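Local coordinates for protein 2-methyl-aconitate isomerase (Shewanella oneidensis, PDB 5K87) that isomerises 2-methyl-trans-aconitate to 2-methyl-cis-aconitate in the propionate-degrading 2-methylcitrate cycle, by base-catalysed proton abstraction coupled to rotation about the C2-C3 bond, at residues Ile53-Pro58 and Ser72-Val77; Asp104-Cys109 and Arg278-Lys283. The protein carries 1 engineered substitution. One frame throughout, in Å; residues are numbered along the deposited sequence.

How the interactions relate
Both contacts lie beside the substrate site, their centres about 14 Å apart, and both are buried. Interaction 1 sets the end of helix 43-53 against the start of strand 75-81; residues 72-75, leading into that strand, belong to the substrate-binding site. Interaction 2 joins the approach to Cys109, inferred to be a proton donor/acceptor, to the segment ending in the substrate-binding Lys283. The two touch directly where Glu75 OE1, on an engineered residue that is lysine in the natural protein, packs 3.5 Å from Cys109 SG. The Glu75 side chain also comes within about 3 Å, nearest atoms, of a bound malonate ion, probably from the crystallisation liquor, that is likely to occupy the substrate pocket.

Interaction 1 of 2, residues Ile53-Pro58 and Ser72-Val77; sequences IGSPDP and STSETV. Engineered in segment 72-77: Glu75 (natural residue Lys).
Ile53, the last residue of helix 43-53, faces Ser74 just ahead of strand 75-81, with 6.5 Å between the Ile53 CA and the Ser74 CA. Immediately beyond it, Gly54 ends the helix as the C-prime residue of a Schellman motif; at its positive phi of 104° a CB would press on the preceding carbonyl oxygen, so glycine suits this turn.

The contact is one branched side chain spread over the strand entrance. Ile53 CG2, anti to the backbone N, meets the hydroxyl of Ser74, with CG2 and Ser74 OG 3.4 Å apart. The other branch, CG1, sits beside the backbone N (chi1 -72°) and reaches the methyl of Thr76, where Ile53 CG1 and Thr76 CG2 are separated by 3.6 Å. Its end reaches the Glu75 carbonyl, bringing Ile53 CD1 to 3.8 Å from Glu75 O. Beta-branching lets isoleucine serve both places at once. Threonine suits the strand because it divides its labour: CG2 packs on Ile53 while OG1 bonds to Gly94 O. Ser74 OG is buried but provided for, bonded to Val96 O and to Gln62 NE2, and the same Gln62 NE2 also bonds to Ser55 OG. An alanine at Ile53 would probably open a gap beside the Thr76 methyl and strip the Ile53 contacts from the Glu75 carbonyl oxygen and the Ser74 hydroxyl.

The segment that Ile53 packs on carries substrate-binding positions 72-75; Glu75, engineered in place of lysine, directs its CB away from Ile53 and touches Ser24 and Cys109.

The apolar patch extends to Val96 on strand 89-96, touched by both Ile53 and Thr76, and to Leu49 on helix 43-53, touched by Thr76. The helix end thus packs against strand 75-81, which runs between the parallel strand 24-30 and the antiparallel strand 89-96.

Interaction 2 of 2, residues Asp104-Cys109 and Arg278-Lys283; sequences DWSGNC and RQHTPK
His280 and Asp104 form the close part of this contact, the imidazole and the carboxylate crossing with their planes 76° apart. Asp104 OD1 comes in at the edge of the ring, 3.3 Å from His280 CD2, while OD2 lies against His280 CB. With CG anti to the backbone N (chi1 -176°), His280 CG is directed across the contact; at the ring's far end His280 NE2 lies 3.9 Å from Gly107 CA. Any side chain at Gly107 would collide with that nitrogen, which makes glycine the fitting residue. On the other flank of the ring Lys283 NZ donates to His280 ND1 over 3.0 Å, somewhat out of the ring plane. That bond is consistent with a neutral imidazole carrying its proton on NE2. His280 thus probably helps to position Lys283, which in turn bonds to Ser314 OG; both are substrate-binding residues.

Asp104 is itself fixed by an Asx turn, its OD1 accepting from Ser106 N at 2.8 Å with an N-H...O angle of 159°. The same oxygen offers its syn lone pair to the Ser106 hydroxyl, Ser106 OG lying 2.6 Å from Asp104 OD1. Ser106 OG in turn accepts from Thr281 OG1 at 3.2 Å, so a chain of hydrogen bonds, Thr281 to Ser106 to Asp104, ties the two segments. As in other members of the diaminopimelate epimerase clan, the chain forms two lobes with the active site between them, and this contact bridges that cleft.

Away from the ring the fit is looser and water does the joining. Water 2 donates to Asp104 OD2 at 2.6 Å and accepts from Gln279 N. Water 1, 2.8 Å from Asp104 OD2, accepts from Thr281 N. Here Arg278 O is bonded to Arg259 of helix 249-266.

Interaction 1 of 2, residues Ile53-Pro58 and Ser72-Val77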
ATOM      1  N   ILE A  53       8.488  -8.442  -1.866  1.00  9.89           N
ATOM      2  CA  ILE A  53       7.523  -7.641  -1.124  1.00 10.77           C
ATOM      3  C   ILE A  53       8.079  -6.267  -0.698  1.00 10.45           C
ATOM      4  O   ILE A  53       7.323  -5.310  -0.561  1.00 11.03           O
ATOM      5  CB  ILE A  53       7.001  -8.468   0.073  1.00  9.94           C
ATOM      6  CG1 ILE A  53       6.080  -9.586  -0.414  1.00 11.86           C
ATOM      7  CG2 ILE A  53       6.327  -7.602   1.124  1.00 12.32           C
ATOM      8  CD1 ILE A  53       4.751  -9.092  -1.006  1.00 14.86           C
ATOM      9  N   GLY A  54       9.392  -6.184  -0.489  1.00 10.42           N
ATOM     10  CA  GLY A  54      10.038  -4.932  -0.116  1.00 10.88           C
ATOM     11  C   GLY A  54      10.418  -4.866   1.356  1.00 11.39           C
ATOM     12  O   GLY A  54      10.515  -3.775   1.927  1.00 12.15           O
ATOM     13  N   SER A  55      10.651  -6.025   1.962  1.00 11.01           N
ATOM     14  CA  SER A  55      10.987  -6.158   3.381  1.00 11.49           C
ATOM     15  C   SER A  55      12.395  -6.707   3.562  1.00 12.15           C
ATOM     16  O   SER A  55      12.943  -7.315   2.650  1.00 12.77           O
ATOM     17  CB  SER A  55      10.004  -7.123   4.041  1.00 11.89           C
ATOM     18  OG  SER A  55       8.725  -6.544   4.156  1.00 13.47           O
ATOM     19  N   PRO A  56      12.990  -6.501   4.752  1.00 12.33           N
ATOM     20  CA  PRO A  56      12.491  -5.678   5.856  1.00 12.79           C
ATOM     21  C   PRO A  56      12.626  -4.209   5.511  1.00 12.07           C
ATOM     22  O   PRO A  56      13.582  -3.819   4.835  1.00 12.59           O
ATOM     23  CB  PRO A  56      13.430  -6.044   7.011  1.00 13.92           C
ATOM     24  CG  PRO A  56      14.700  -6.396   6.357  1.00 16.18           C
ATOM     25  CD  PRO A  56      14.325  -7.058   5.043  1.00 14.61           C
ATOM     26  N   ASP A  57      11.669  -3.414   5.956  1.00 12.25           N
ATOM     27  CA  ASP A  57      11.659  -2.002   5.615  1.00 11.84           C
ATOM     28  C   ASP A  57      11.549  -1.130   6.856  1.00 12.51           C
ATOM     29  O   ASP A  57      10.473  -1.011   7.428  1.00 13.23           O
ATOM     30  CB  ASP A  57      10.494  -1.682   4.683  1.00 12.64           C
ATOM     31  CG  ASP A  57      10.477  -0.229   4.274  1.00 11.76           C
ATOM     32  OD1 ASP A  57      11.544   0.418   4.360  1.00 12.51           O
ATOM     33  OD2 ASP A  57       9.414   0.260   3.854  1.00 12.55           O
ATOM     34  N   PRO A  58      12.655  -0.482   7.255  1.00 13.32           N
ATOM     35  CA  PRO A  58      12.594   0.393   8.431  1.00 15.04           C
ATOM     36  C   PRO A  58      11.670   1.583   8.232  1.00 13.78           C
ATOM     37  O   PRO A  58      11.245   2.182   9.225  1.00 15.78           O
ATOM     38  CB  PRO A  58      14.045   0.856   8.613  1.00 18.02           C
ATOM     39  CG  PRO A  58      14.703   0.622   7.309  1.00 24.07           C
ATOM     40  CD  PRO A  58      14.004  -0.554   6.676  1.00 15.36           C
ATOM     41  N   SER A  72      -2.445  -7.148   5.437  1.00 12.03           N
ATOM     42  CA  SER A  72      -3.294  -7.728   4.402  0.56 12.99           C
ATOM     43  C   SER A  72      -2.767  -7.475   2.991  1.00 12.75           C
ATOM     44  O   SER A  72      -3.358  -7.943   2.018  1.00 13.60           O
ATOM     45  CB  SER A  72      -4.737  -7.243   4.546  0.56 17.05           C
ATOM     46  OG  SER A  72      -4.789  -5.833   4.610  0.56 15.91           O
ATOM     47  N   THR A  73      -1.647  -6.762   2.884  1.00 11.11           N
ATOM     48  CA  THR A  73      -0.990  -6.524   1.600  1.00 11.02           C
ATOM     49  C   THR A  73       0.500  -6.843   1.652  1.00 12.10           C
ATOM     50  O   THR A  73       1.263  -6.327   0.834  1.00 15.47           O
ATOM     51  CB  THR A  73      -1.157  -5.069   1.111  1.00 12.30           C
ATOM     52  OG1 THR A  73      -0.551  -4.169   2.047  1.00 13.66           O
ATOM     53  CG2 THR A  73      -2.620  -4.707   0.940  1.00 13.61           C
ATOM     54  N   SER A  74       0.925  -7.685   2.593  1.00 10.94           N
ATOM     55  CA  SER A  74       2.322  -8.105   2.676  1.00 11.03           C
ATOM     56  C   SER A  74       2.314  -9.628   2.726  1.00 10.67           C
ATOM     57  O   SER A  74       2.637 -10.247   3.739  1.00 12.12           O
ATOM     58  CB  SER A  74       2.996  -7.481   3.902  1.00 11.28           C
ATOM     59  OG  SER A  74       4.412  -7.670   3.890  1.00 11.56           O
ATOM     60  N   GLU A  75       1.898 -10.211   1.601  1.00 11.14           N
ATOM     61  CA  GLU A  75       1.436 -11.595   1.530  1.00 11.42           C
ATOM     62  C   GLU A  75       1.977 -12.279   0.291  1.00 11.35           C
ATOM     63  O   GLU A  75       1.971 -11.698  -0.807  1.00 11.10           O
ATOM     64  CB  GLU A  75      -0.101 -11.658   1.518  1.00 11.88           C
ATOM     65  CG  GLU A  75      -0.729 -11.134   2.802  1.00 13.34           C
ATOM     66  CD  GLU A  75      -2.191 -11.486   2.982  1.00 14.10           C
ATOM     67  OE1 GLU A  75      -2.851 -11.958   2.043  1.00 16.71           O
ATOM     68  OE2 GLU A  75      -2.698 -11.293   4.104  1.00 16.69           O
ATOM     69  N   THR A  76       2.417 -13.522   0.468  1.00 10.46           N
ATOM     70  CA  THR A  76       2.900 -14.339  -0.631  1.00 10.90           C
ATOM     71  C   THR A  76       2.287 -15.726  -0.585  1.00 10.20           C
ATOM     72  O   THR A  76       1.925 -16.229   0.488  1.00 11.46           O
ATOM     73  CB  THR A  76       4.432 -14.458  -0.611  1.00 11.69           C
ATOM     74  OG1 THR A  76       4.857 -15.071   0.618  1.00 13.42           O
ATOM     75  CG2 THR A  76       5.076 -13.073  -0.761  1.00 13.65           C
ATOM     76  N   VAL A  77       2.177 -16.337  -1.759  1.00 10.32           N
ATOM     77  CA  VAL A  77       1.548 -17.642  -1.898  1.00 10.12           C
ATOM     78  C   VAL A  77       2.357 -18.476  -2.881  1.00 10.15           C
ATOM     79  O   VAL A  77       2.737 -17.989  -3.954  1.00 11.09           O
ATOM     80  CB  VAL A  77       0.107 -17.496  -2.435  1.00 11.15           C
ATOM     81  CG1 VAL A  77      -0.498 -18.850  -2.766  1.00 12.46           C
ATOM     82  CG2 VAL A  77      -0.770 -16.738  -1.445  1.00 12.13           C
TER

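Interaction 2 of 2, residues Asp104-Cys109 and Arg278-Lys283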
ATOM      1  N   ASP A 104       6.563 -15.688   7.908  1.00 11.54           N
ATOM      2  CA  ASP A 104       5.899 -16.614   8.814  1.00 13.01           C
ATOM      3  C   ASP A 104       5.044 -17.604   8.037  1.00 12.48           C
ATOM      4  O   ASP A 104       4.162 -17.208   7.269  1.00 12.95           O
ATOM      5  CB  ASP A 104       5.039 -15.850   9.807  1.00 13.48           C
ATOM      6  CG  ASP A 104       4.665 -16.684  10.999  1.00 14.77           C
ATOM      7  OD1 ASP A 104       3.972 -17.700  10.811  1.00 14.90           O
ATOM      8  OD2 ASP A 104       5.048 -16.321  12.127  1.00 15.89           O
ATOM      9  N   TRP A 105       5.317 -18.891   8.240  1.00 12.51           N
ATOM     10  CA  TRP A 105       4.633 -19.976   7.545  1.00 13.31           C
ATOM     11  C   TRP A 105       3.721 -20.780   8.475  1.00 13.84           C
ATOM     12  O   TRP A 105       3.327 -21.901   8.141  1.00 14.20           O
ATOM     13  CB  TRP A 105       5.658 -20.920   6.896  1.00 14.40           C
ATOM     14  CG  TRP A 105       6.580 -20.229   5.947  1.00 14.16           C
ATOM     15  CD1 TRP A 105       7.824 -19.728   6.228  1.00 14.32           C
ATOM     16  CD2 TRP A 105       6.330 -19.932   4.564  1.00 13.64           C
ATOM     17  NE1 TRP A 105       8.359 -19.147   5.107  1.00 14.57           N
ATOM     18  CE2 TRP A 105       7.466 -19.260   4.072  1.00 13.99           C
ATOM     19  CE3 TRP A 105       5.264 -20.185   3.691  1.00 13.73           C
ATOM     20  CZ2 TRP A 105       7.563 -18.829   2.753  1.00 14.53           C
ATOM     21  CZ3 TRP A 105       5.359 -19.750   2.381  1.00 14.58           C
ATOM     22  CH2 TRP A 105       6.501 -19.080   1.921  1.00 13.96           C
ATOM     23  N   SER A 106       3.371 -20.222   9.628  1.00 14.46           N
ATOM     24  CA  SER A 106       2.603 -20.967  10.625  1.00 14.31           C
ATOM     25  C   SER A 106       1.088 -20.974  10.409  1.00 16.29           C
ATOM     26  O   SER A 106       0.373 -21.689  11.112  1.00 15.91           O
ATOM     27  CB  SER A 106       2.920 -20.459  12.038  1.00 16.59           C
ATOM     28  OG  SER A 106       2.382 -19.171  12.270  1.00 16.27           O
ATOM     29  N   GLY A 107       0.588 -20.194   9.458  1.00 13.87           N
ATOM     30  CA  GLY A 107      -0.848 -20.082   9.294  1.00 15.07           C
ATOM     31  C   GLY A 107      -1.333 -20.068   7.861  1.00 12.63           C
ATOM     32  O   GLY A 107      -0.552 -19.956   6.908  1.00 13.53           O
ATOM     33  N   ASN A 108      -2.645 -20.169   7.717  1.00 12.83           N
ATOM     34  CA  ASN A 108      -3.320 -20.013   6.439  1.00 13.33           C
ATOM     35  C   ASN A 108      -3.669 -18.540   6.218  1.00 13.09           C
ATOM     36  O   ASN A 108      -3.574 -17.718   7.137  1.00 13.04           O
ATOM     37  CB  ASN A 108      -4.588 -20.882   6.477  1.00 12.77           C
ATOM     38  CG  ASN A 108      -5.378 -20.863   5.190  1.00 13.36           C
ATOM     39  OD1 ASN A 108      -4.833 -20.677   4.103  1.00 13.26           O
ATOM     40  ND2 ASN A 108      -6.680 -21.089   5.309  1.00 14.02           N
ATOM     41  N   CYS A 109      -4.039 -18.213   4.984  1.00 13.03           N
ATOM     42  CA  CYS A 109      -4.716 -16.961   4.692  1.00 12.56           C
ATOM     43  C   CYS A 109      -6.063 -17.297   4.078  1.00 12.24           C
ATOM     44  O   CYS A 109      -6.140 -17.875   2.992  1.00 13.09           O
ATOM     45  CB  CYS A 109      -3.920 -16.084   3.732  1.00 12.09           C
ATOM     46  SG  CYS A 109      -4.822 -14.553   3.382  1.00 13.30           S
ATOM     47  N   ARG A 278       6.769 -14.704  17.581  1.00 15.98           N
ATOM     48  CA  ARG A 278       5.611 -15.433  17.067  1.00 17.47           C
ATOM     49  C   ARG A 278       4.425 -14.468  16.988  1.00 14.90           C
ATOM     50  O   ARG A 278       3.531 -14.495  17.835  1.00 15.71           O
ATOM     51  CB  ARG A 278       5.294 -16.606  17.999  1.00 20.47           C
ATOM     52  CG  ARG A 278       4.257 -17.590  17.476  1.00 22.94           C
ATOM     53  CD  ARG A 278       3.695 -18.450  18.601  1.00 26.79           C
ATOM     54  NE  ARG A 278       2.730 -19.431  18.113  1.00 29.86           N
ATOM     55  CZ  ARG A 278       3.002 -20.721  17.946  1.00 37.10           C
ATOM     56  NH1 ARG A 278       2.069 -21.544  17.489  1.00 38.15           N
ATOM     57  NH2 ARG A 278       4.206 -21.188  18.244  1.00 36.83           N
ATOM     58  N   GLN A 279       4.426 -13.625  15.964  1.00 15.84           N
ATOM     59  CA  GLN A 279       3.454 -12.538  15.851  0.66 14.72           C
ATOM     60  C   GLN A 279       2.169 -12.926  15.129  1.00 15.10           C
ATOM     61  O   GLN A 279       1.126 -12.315  15.330  1.00 14.56           O
ATOM     62  CB  GLN A 279       4.085 -11.339  15.139  0.66 14.84           C
ATOM     63  CG  GLN A 279       5.105 -10.579  15.980  0.66 16.83           C
ATOM     64  CD  GLN A 279       4.465  -9.772  17.093  0.66 18.85           C
ATOM     65  OE1 GLN A 279       3.661  -8.869  16.842  0.66 20.24           O
ATOM     66  NE2 GLN A 279       4.813 -10.096  18.333  0.66 18.00           N
ATOM     67  N   HIS A 280       2.252 -13.936  14.277  1.00 14.66           N
ATOM     68  CA  HIS A 280       1.172 -14.272  13.351  1.00 15.94           C
ATOM     69  C   HIS A 280       0.089 -15.110  14.009  1.00 16.58           C
ATOM     70  O   HIS A 280      -1.089 -14.955  13.715  1.00 16.08           O
ATOM     71  CB  HIS A 280       1.819 -14.994  12.169  1.00 17.26           C
ATOM     72  CG  HIS A 280       0.902 -15.349  11.041  1.00 15.32           C
ATOM     73  ND1 HIS A 280      -0.202 -14.605  10.667  1.00 17.02           N
ATOM     74  CD2 HIS A 280       0.988 -16.361  10.146  1.00 15.31           C
ATOM     75  CE1 HIS A 280      -0.772 -15.169   9.615  1.00 16.53           C
ATOM     76  NE2 HIS A 280      -0.065 -16.235   9.279  1.00 16.68           N
ATOM     77  N   THR A 281       0.484 -15.983  14.920  1.00 15.70           N
ATOM     78  CA  THR A 281      -0.475 -16.798  15.647  1.00 16.07           C
ATOM     79  C   THR A 281      -0.086 -16.806  17.121  1.00 17.16           C
ATOM     80  O   THR A 281       1.101 -16.738  17.446  1.00 18.27           O
ATOM     81  CB  THR A 281      -0.509 -18.245  15.089  1.00 20.38           C
ATOM     82  OG1 THR A 281       0.815 -18.793  15.090  1.00 27.95           O
ATOM     83  CG2 THR A 281      -1.031 -18.274  13.666  1.00 20.50           C
ATOM     84  N   PRO A 282      -1.071 -16.840  18.029  1.00 14.62           N
ATOM     85  CA  PRO A 282      -2.510 -16.758  17.769  1.00 15.42           C
ATOM     86  C   PRO A 282      -2.922 -15.335  17.421  1.00 14.86           C
ATOM     87  O   PRO A 282      -2.162 -14.384  17.650  1.00 15.28           O
ATOM     88  CB  PRO A 282      -3.117 -17.135  19.121  1.00 15.71           C
ATOM     89  CG  PRO A 282      -2.108 -16.616  20.120  1.00 15.96           C
ATOM     90  CD  PRO A 282      -0.779 -16.913  19.472  1.00 16.78           C
ATOM     91  N   LYS A 283      -4.122 -15.196  16.875  1.00 13.10           N
ATOM     92  CA  LYS A 283      -4.742 -13.892  16.702  1.00 13.22           C
ATOM     93  C   LYS A 283      -5.492 -13.508  17.974  1.00 12.72           C
ATOM     94  O   LYS A 283      -5.862 -14.377  18.780  1.00 14.88           O
ATOM     95  CB  LYS A 283      -5.724 -13.945  15.527  1.00 14.19           C
ATOM     96  CG  LYS A 283      -5.079 -14.368  14.209  1.00 13.66           C
ATOM     97  CD  LYS A 283      -4.005 -13.390  13.739  1.00 12.66           C
ATOM     98  CE  LYS A 283      -3.480 -13.750  12.353  1.00 13.99           C
ATOM     99  NZ  LYS A 283      -2.327 -12.870  11.964  1.00 15.37           N
TER
HETATM  100  O   HOH W   1       3.717 -16.509  14.543  1.00 19.82           O
HETATM  101  O   HOH W   2       5.270 -13.821  12.974  1.00 22.85           O